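Side-chain contacts in putative sarcosine dimethylglycine methyltransferase (Galdieria sulphuraria, PDB 2O57), which probably transfers methyl groups from S-adenosylmethionine to sarcosine and dimethylglycine: residues E73-T77 with G78-R82; A128-A131 with D132-V136; I154-Q157 with D158-L161. One frame throughout, in Å; residues are numbered along the deposited sequence.

Interaction 1. Residues E73-T77 with G78-R82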
loop_
_atom_site.group_PDB
_atom_site.type_symbol
_atom_site.label_atom_id
_atom_site.label_comp_id
_atom_site.label_asym_id
_atom_site.label_seq_id
_atom_site.Cartn_x
_atom_site.Cartn_y
_atom_site.Cartn_z
ATOM N N GLU A 73 -8.548 2.198 4.326
ATOM C CA GLU A 73 -8.475 0.977 3.523
ATOM C C GLU A 73 -9.604 0.047 4.002
ATOM O O GLU A 73 -10.383 -0.443 3.201
ATOM C CB GLU A 73 -7.089 0.301 3.637
ATOM C CG GLU A 73 -5.907 1.162 3.064
ATOM C CD GLU A 73 -5.860 1.201 1.560
ATOM O OE1 GLU A 73 -6.574 0.399 0.903
ATOM O OE2 GLU A 73 -5.109 2.020 1.012
ATOM N N LEU A 74 -9.712 -0.130 5.314
ATOM C CA LEU A 74 -10.752 -0.952 5.903
ATOM C C LEU A 74 -12.163 -0.435 5.561
ATOM O O LEU A 74 -13.054 -1.220 5.257
ATOM C CB LEU A 74 -10.565 -1.002 7.417
ATOM C CG LEU A 74 -11.182 -2.155 8.204
ATOM C CD1 LEU A 74 -10.889 -3.518 7.562
ATOM C CD2 LEU A 74 -10.608 -2.117 9.647
ATOM N N ALA A 75 -12.365 0.879 5.627
ATOM C CA ALA A 75 -13.685 1.475 5.341
ATOM C C ALA A 75 -14.167 1.191 3.906
ATOM O O ALA A 75 -15.380 0.976 3.661
ATOM C CB ALA A 75 -13.674 2.984 5.621
HETATM N N MSE A 76 -13.212 1.184 2.961
HETATM C CA MSE A 76 -13.524 0.896 1.544
HETATM C C MSE A 76 -14.108 -0.514 1.375
HETATM O O MSE A 76 -14.805 -0.772 0.398
HETATM C CB MSE A 76 -12.278 1.081 0.636
HETATM C CG MSE A 76 -11.757 2.526 0.566
HETATM SE SE MSE A 76 -12.977 3.648 -0.394
HETATM C CE MSE A 76 -12.300 3.353 -2.192
ATOM N N THR A 77 -13.853 -1.424 2.321
ATOM C CA THR A 77 -14.430 -2.790 2.222
ATOM C C THR A 77 -15.879 -2.888 2.726
ATOM O O THR A 77 -16.487 -3.958 2.616
ATOM C CB THR A 77 -13.558 -3.880 2.958
ATOM O OG1 THR A 77 -13.724 -3.764 4.382
ATOM C CG2 THR A 77 -12.053 -3.778 2.544
ATOM N N GLY A 78 -16.427 -1.796 3.271
ATOM C CA GLY A 78 -17.796 -1.802 3.791
ATOM C C GLY A 78 -18.015 -2.269 5.222
ATOM O O GLY A 78 -19.126 -2.145 5.724
ATOM N N VAL A 79 -16.968 -2.740 5.904
ATOM C CA VAL A 79 -17.152 -3.380 7.227
ATOM C C VAL A 79 -17.316 -2.401 8.384
ATOM O O VAL A 79 -17.807 -2.801 9.463
ATOM C CB VAL A 79 -16.036 -4.398 7.615
ATOM C CG1 VAL A 79 -16.057 -5.646 6.676
ATOM C CG2 VAL A 79 -14.643 -3.731 7.679
ATOM N N LEU A 80 -16.969 -1.133 8.182
ATOM C CA LEU A 80 -16.952 -0.176 9.306
ATOM C C LEU A 80 -18.295 0.581 9.493
ATOM O O LEU A 80 -18.365 1.809 9.608
ATOM C CB LEU A 80 -15.700 0.735 9.267
ATOM C CG LEU A 80 -14.297 0.062 9.291
ATOM C CD1 LEU A 80 -13.152 1.116 9.201
ATOM C CD2 LEU A 80 -14.144 -0.750 10.543
ATOM N N GLN A 81 -19.373 -0.190 9.504
ATOM C CA GLN A 81 -20.713 0.339 9.736
ATOM C C GLN A 81 -20.856 0.660 11.225
ATOM O O GLN A 81 -20.146 0.086 12.058
ATOM C CB GLN A 81 -21.760 -0.698 9.286
ATOM C CG GLN A 81 -21.600 -1.171 7.831
ATOM C CD GLN A 81 -21.855 -0.051 6.820
ATOM O OE1 GLN A 81 -22.744 0.791 7.020
ATOM N NE2 GLN A 81 -21.095 -0.045 5.718
ATOM N N ARG A 82 -21.761 1.581 11.565
ATOM C CA ARG A 82 -22.117 1.824 12.955
ATOM C C ARG A 82 -22.533 0.507 13.588
ATOM O O ARG A 82 -23.250 -0.283 12.973
ATOM C CB ARG A 82 -23.298 2.799 13.064
ATOM C CG ARG A 82 -23.051 4.140 12.396
ATOM C CD ARG A 82 -23.956 5.236 12.980
ATOM N NE ARG A 82 -23.466 5.686 14.285
ATOM C CZ ARG A 82 -22.328 6.366 14.472
ATOM N NH1 ARG A 82 -21.536 6.674 13.441
ATOM N NH2 ARG A 82 -21.971 6.731 15.699
HETATM O O HOH W 1 -17.115 0.732 5.867
#
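L74 swings CG to the side opposite its backbone N (chi1 -158°), while L80 turns its own CG anti to the carbonyl carbon (chi1 -58°), and these two settings bring the leucines together at the C-terminal end of helix 59-76, where the chain leaves the helix for strand 85-89 of the Rossmann-like sheet. The two side chains cross at about a right angle. CD1 of L80 settles against the start of the L74 branch, 3.8 Å from L74 CB, and also reaches the backbone and CB of A75; L80 CD2 lies 3.9 Å from L74 CD2. With its other methyl, CD1, L74 meets V79 CG2 at 3.8 Å, so that L74 is packed by both V79 and L80. Strands 151-157 and 181-190 take up more of its surface, through F153, W155, V182 and A184.

G78 is the first residue to leave helical conformation, with positive phi. G78 N donates to A75 O at 3.0 Å, fairly straight at 161°, although the donor stands well above the carbonyl plane. A75 O also accepts from a water that in turn accepts the N-H of L80, a bridge that ties the last turn to the loop. One residue earlier, L74 O is gripped twice, by the backbone N of T77 and by T77 OG1 at 2.8 Å, the hydroxyl lying in the carbonyl plane. V79 CG2 lies 3.4 Å from T77 OG1. Beyond the turn, Q81 folds back over the loop: Q81 NE2 donates to G78 O at 2.9 Å, with the acceptor in the plane of the amide.

Interaction 2. Residues A128-A131 with D132-V136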
loop_
_atom_site.group_PDB
_atom_site.type_symbol
_atom_site.label_atom_id
_atom_site.label_comp_id
_atom_site.label_asym_id
_atom_site.label_seq_id
_atom_site.Cartn_x
_atom_site.Cartn_y
_atom_site.Cartn_z
ATOM N N ALA A 128 -13.046 8.463 28.918
ATOM C CA ALA A 128 -13.524 8.912 27.603
ATOM C C ALA A 128 -15.044 8.807 27.483
ATOM O O ALA A 128 -15.639 9.409 26.597
ATOM C CB ALA A 128 -12.851 8.101 26.485
ATOM N N GLY A 129 -15.656 8.035 28.368
ATOM C CA GLY A 129 -17.071 7.723 28.248
ATOM C C GLY A 129 -17.294 6.737 27.111
ATOM O O GLY A 129 -18.343 6.747 26.492
ATOM N N LEU A 130 -16.310 5.873 26.836
ATOM C CA LEU A 130 -16.440 4.920 25.724
ATOM C C LEU A 130 -16.551 3.457 26.158
ATOM O O LEU A 130 -16.414 2.523 25.337
ATOM C CB LEU A 130 -15.270 5.102 24.733
ATOM C CG LEU A 130 -15.135 6.490 24.065
ATOM C CD1 LEU A 130 -13.791 6.612 23.288
ATOM C CD2 LEU A 130 -16.348 6.788 23.126
ATOM N N ALA A 131 -16.806 3.251 27.450
ATOM C CA ALA A 131 -16.747 1.910 28.019
ATOM C C ALA A 131 -17.889 0.991 27.535
ATOM O O ALA A 131 -17.758 -0.232 27.571
ATOM C CB ALA A 131 -16.699 1.985 29.522
ATOM N N ASP A 132 -18.996 1.566 27.060
ATOM C CA ASP A 132 -20.042 0.743 26.442
ATOM C C ASP A 132 -19.647 0.250 25.048
ATOM O O ASP A 132 -20.276 -0.659 24.540
ATOM C CB ASP A 132 -21.352 1.503 26.337
ATOM C CG ASP A 132 -21.917 1.889 27.699
ATOM O OD1 ASP A 132 -21.668 1.162 28.694
ATOM O OD2 ASP A 132 -22.606 2.927 27.752
ATOM N N ASN A 133 -18.636 0.865 24.428
ATOM C CA ASN A 133 -18.223 0.462 23.083
ATOM C C ASN A 133 -16.934 -0.319 23.036
ATOM O O ASN A 133 -16.665 -1.001 22.045
ATOM C CB ASN A 133 -18.119 1.666 22.119
ATOM C CG ASN A 133 -19.490 2.120 21.569
ATOM O OD1 ASN A 133 -19.761 2.031 20.346
ATOM N ND2 ASN A 133 -20.350 2.611 22.464
ATOM N N ILE A 134 -16.130 -0.226 24.095
ATOM C CA ILE A 134 -14.818 -0.894 24.098
ATOM C C ILE A 134 -14.687 -1.837 25.300
ATOM O O ILE A 134 -14.862 -1.424 26.456
ATOM C CB ILE A 134 -13.626 0.118 24.073
ATOM C CG1 ILE A 134 -13.790 1.150 22.938
ATOM C CG2 ILE A 134 -12.259 -0.642 23.935
ATOM C CD1 ILE A 134 -12.824 2.368 23.075
ATOM N N THR A 135 -14.392 -3.103 25.017
ATOM C CA THR A 135 -14.101 -4.039 26.086
ATOM C C THR A 135 -12.647 -4.432 26.018
ATOM O O THR A 135 -12.057 -4.459 24.948
ATOM C CB THR A 135 -14.988 -5.298 26.050
ATOM O OG1 THR A 135 -14.595 -6.096 24.931
ATOM C CG2 THR A 135 -16.423 -4.936 25.906
ATOM N N VAL A 136 -12.049 -4.735 27.153
ATOM C CA VAL A 136 -10.646 -5.069 27.147
ATOM C C VAL A 136 -10.537 -6.460 27.760
ATOM O O VAL A 136 -10.963 -6.674 28.906
ATOM C CB VAL A 136 -9.788 -4.057 28.001
ATOM C CG1 VAL A 136 -8.310 -4.418 27.923
ATOM C CG2 VAL A 136 -9.979 -2.608 27.535
HETATM O O HOH W 2 -19.900 4.273 26.801
#
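Hydrogen bonding from the backbone dominates where L130 meets N133 and I134, in the short turn joining helix 115-128 to strand 134-138. The carbonyl oxygen of L130 receives two N-H groups. N133 N comes to L130 O at 2.9 Å, from above the carbonyl plane, and I134 N reaches L130 O at 3.0 Å in a weak, bent bond of 132°. A water makes a second link across the turn, donating to G129 O and accepting from D132 N at 2.9 Å. G129 itself, with positive phi, ends the helix in a Schellman motif, which turns the chain out of its last turn and toward the strand.

Apolar contact is slight by comparison. I134 carries CG1 anti to its carbonyl carbon (chi1 -51°), which puts CG1 beside the backbone N, and the extended chain beyond it ends with I134 CD1 4.0 Å from L130 CB. I134 CG1 lies 3.8 Å from L130 O, and CB of N133 lies 3.7 Å from L130 O. The isoleucine is buried further by R98 and V101 of helix 95-104, by C110 of strand 107-112 and by N125 of helix 115-128. N133 and T135 pair by backbone bonds with strand 107-112, and the T135 hydroxyl bonds to D109.

A131 and D132 remain at the surface, and the packing that goes inward is carried by I134. The grip across the turn is therefore mainly polar and made by main-chain atoms: one carbonyl oxygen ties down the two N-H groups at the entry to the strand, one of them weakly, and it does so without calling on any polar side chain.

Interaction 3. Residues I154-Q157 with D158-L161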
loop_
_atom_site.group_PDB
_atom_site.type_symbol
_atom_site.label_atom_id
_atom_site.label_comp_id
_atom_site.label_asym_id
_atom_site.label_seq_id
_atom_site.Cartn_x
_atom_site.Cartn_y
_atom_site.Cartn_z
ATOM N N ILE A 154 -11.215 -7.479 12.042
ATOM C CA ILE A 154 -10.045 -7.542 12.910
ATOM C C ILE A 154 -9.046 -6.452 12.470
ATOM O O ILE A 154 -8.785 -6.242 11.258
ATOM C CB ILE A 154 -9.334 -8.920 12.880
ATOM C CG1 ILE A 154 -10.252 -9.992 13.426
ATOM C CG2 ILE A 154 -7.964 -8.879 13.675
ATOM C CD1 ILE A 154 -9.724 -11.484 13.235
ATOM N N TRP A 155 -8.461 -5.799 13.469
ATOM C CA TRP A 155 -7.466 -4.755 13.277
ATOM C C TRP A 155 -6.281 -5.195 14.099
ATOM O O TRP A 155 -6.450 -5.568 15.292
ATOM C CB TRP A 155 -8.034 -3.464 13.859
ATOM C CG TRP A 155 -7.115 -2.234 13.989
ATOM C CD1 TRP A 155 -6.200 -1.972 14.986
ATOM C CD2 TRP A 155 -7.103 -1.089 13.126
ATOM N NE1 TRP A 155 -5.625 -0.724 14.801
ATOM C CE2 TRP A 155 -6.156 -0.163 13.664
ATOM C CE3 TRP A 155 -7.811 -0.744 11.961
ATOM C CZ2 TRP A 155 -5.894 1.086 13.067
ATOM C CZ3 TRP A 155 -7.550 0.501 11.350
ATOM C CH2 TRP A 155 -6.612 1.413 11.929
ATOM N N SER A 156 -5.086 -5.182 13.501
ATOM C CA SER A 156 -3.885 -5.517 14.287
ATOM C C SER A 156 -2.684 -4.737 13.759
ATOM O O SER A 156 -2.238 -4.960 12.636
ATOM C CB SER A 156 -3.631 -7.030 14.213
ATOM O OG SER A 156 -2.543 -7.395 15.045
ATOM N N GLN A 157 -2.125 -3.865 14.573
ATOM C CA GLN A 157 -1.000 -3.032 14.145
ATOM C C GLN A 157 0.282 -3.432 14.860
ATOM O O GLN A 157 0.402 -3.263 16.096
ATOM C CB GLN A 157 -1.300 -1.571 14.430
ATOM C CG GLN A 157 -2.326 -0.970 13.488
ATOM C CD GLN A 157 -2.637 0.475 13.887
ATOM O OE1 GLN A 157 -3.084 0.746 15.000
ATOM N NE2 GLN A 157 -2.397 1.387 12.991
ATOM N N ASP A 158 1.192 -4.015 14.080
ATOM C CA ASP A 158 2.576 -4.341 14.498
ATOM C C ASP A 158 2.637 -5.339 15.654
ATOM O O ASP A 158 3.601 -5.368 16.397
ATOM C CB ASP A 158 3.345 -3.051 14.855
ATOM C CG ASP A 158 3.375 -2.045 13.686
ATOM O OD1 ASP A 158 3.039 -2.439 12.536
ATOM O OD2 ASP A 158 3.756 -0.884 13.932
ATOM N N ALA A 159 1.609 -6.161 15.781
ATOM C CA ALA A 159 1.542 -7.133 16.883
ATOM C C ALA A 159 2.006 -8.541 16.508
ATOM O O ALA A 159 2.456 -9.293 17.378
ATOM C CB ALA A 159 0.125 -7.191 17.410
ATOM N N PHE A 160 1.808 -8.938 15.250
ATOM C CA PHE A 160 2.081 -10.334 14.813
ATOM C C PHE A 160 3.596 -10.613 14.842
ATOM O O PHE A 160 4.007 -11.762 15.009
ATOM C CB PHE A 160 1.565 -10.566 13.379
ATOM C CG PHE A 160 0.050 -10.787 13.244
ATOM C CD1 PHE A 160 -0.877 -10.381 14.228
ATOM C CD2 PHE A 160 -0.440 -11.424 12.106
ATOM C CE1 PHE A 160 -2.263 -10.585 14.048
ATOM C CE2 PHE A 160 -1.802 -11.635 11.921
ATOM C CZ PHE A 160 -2.725 -11.213 12.908
ATOM N N LEU A 161 4.406 -9.553 14.713
ATOM C CA LEU A 161 5.877 -9.639 14.763
ATOM C C LEU A 161 6.378 -10.584 15.869
ATOM O O LEU A 161 7.262 -11.412 15.627
ATOM C CB LEU A 161 6.523 -8.229 14.937
ATOM C CG LEU A 161 8.052 -8.129 15.155
ATOM C CD1 LEU A 161 8.777 -8.620 13.936
ATOM C CD2 LEU A 161 8.491 -6.706 15.437
HETATM O O HOH W 3 0.011 -7.065 13.632
#
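S156, near the C-terminal end of strand 151-157, meets A159 and F160 of the loop that follows, in the region of a Rossmann-like methyltransferase sheet where loops after the strands usually build the cofactor and substrate pockets. The contacts between side chains are of van der Waals type. With OG anti to the backbone N (chi1 -175°), S156 OG approaches the F160 ring obliquely, 3.4 Å from F160 CE1 and 3.5 Å from F160 CD1. S156 CB follows at 3.8 Å from F160 CE1. The methyl of A159 lies against the same hydroxyl, A159 CB being 3.6 Å from S156 OG, so one small polar group has two apolar neighbours.

Polar links run through water and through partners further off. A water donates to S156 OG at 2.9 Å and accepts from F160 N at 3.1 Å, joining the end of the strand to the loop where no direct hydrogen bond does so. S156 OG also bonds to L89 O on the adjoining strand. Within the strand, W155 NE1 gives a weak, bent bond to Q157 OE1 (2.9 Å, 133°), while Q157 NE2 is taken by D67 of helix 59-76. D158, at positive phi, turns the chain; its OD1 bonds to T186 and W286 and its OD2 to V47 N, so the carboxylate is held at both oxygens.

The strand itself lies between 85-89 and 181-190, bonded to L87 and L89 on one side and V182 and A184 on the other. L70 and L74 of helix 59-76 pack on W155, whereas helix 166-176 receives I154 and F160, with the F160 and F170 rings meeting edge-to-face.

From the N terminus, interaction 1 comes first, ending helix 59-76 and opening the loop to strand 85-89. Interaction 2 follows, rounding the turn from helix 115-128 into strand 134-138, an outermost strand of the sheet within the chain. Interaction 3 leaves strand 151-157 for the loop before helix 166-176. Each is local and closes before the next opens, so none nests or crosses. The first and third nevertheless touch: L74 CD2 lies 3.9 Å from W155 CE3, packing the helix onto the middle of the sheet. Interaction 2 stands apart, its centre about 20 Å from each of the others, though 134-138 and 151-157 belong to the same sheet.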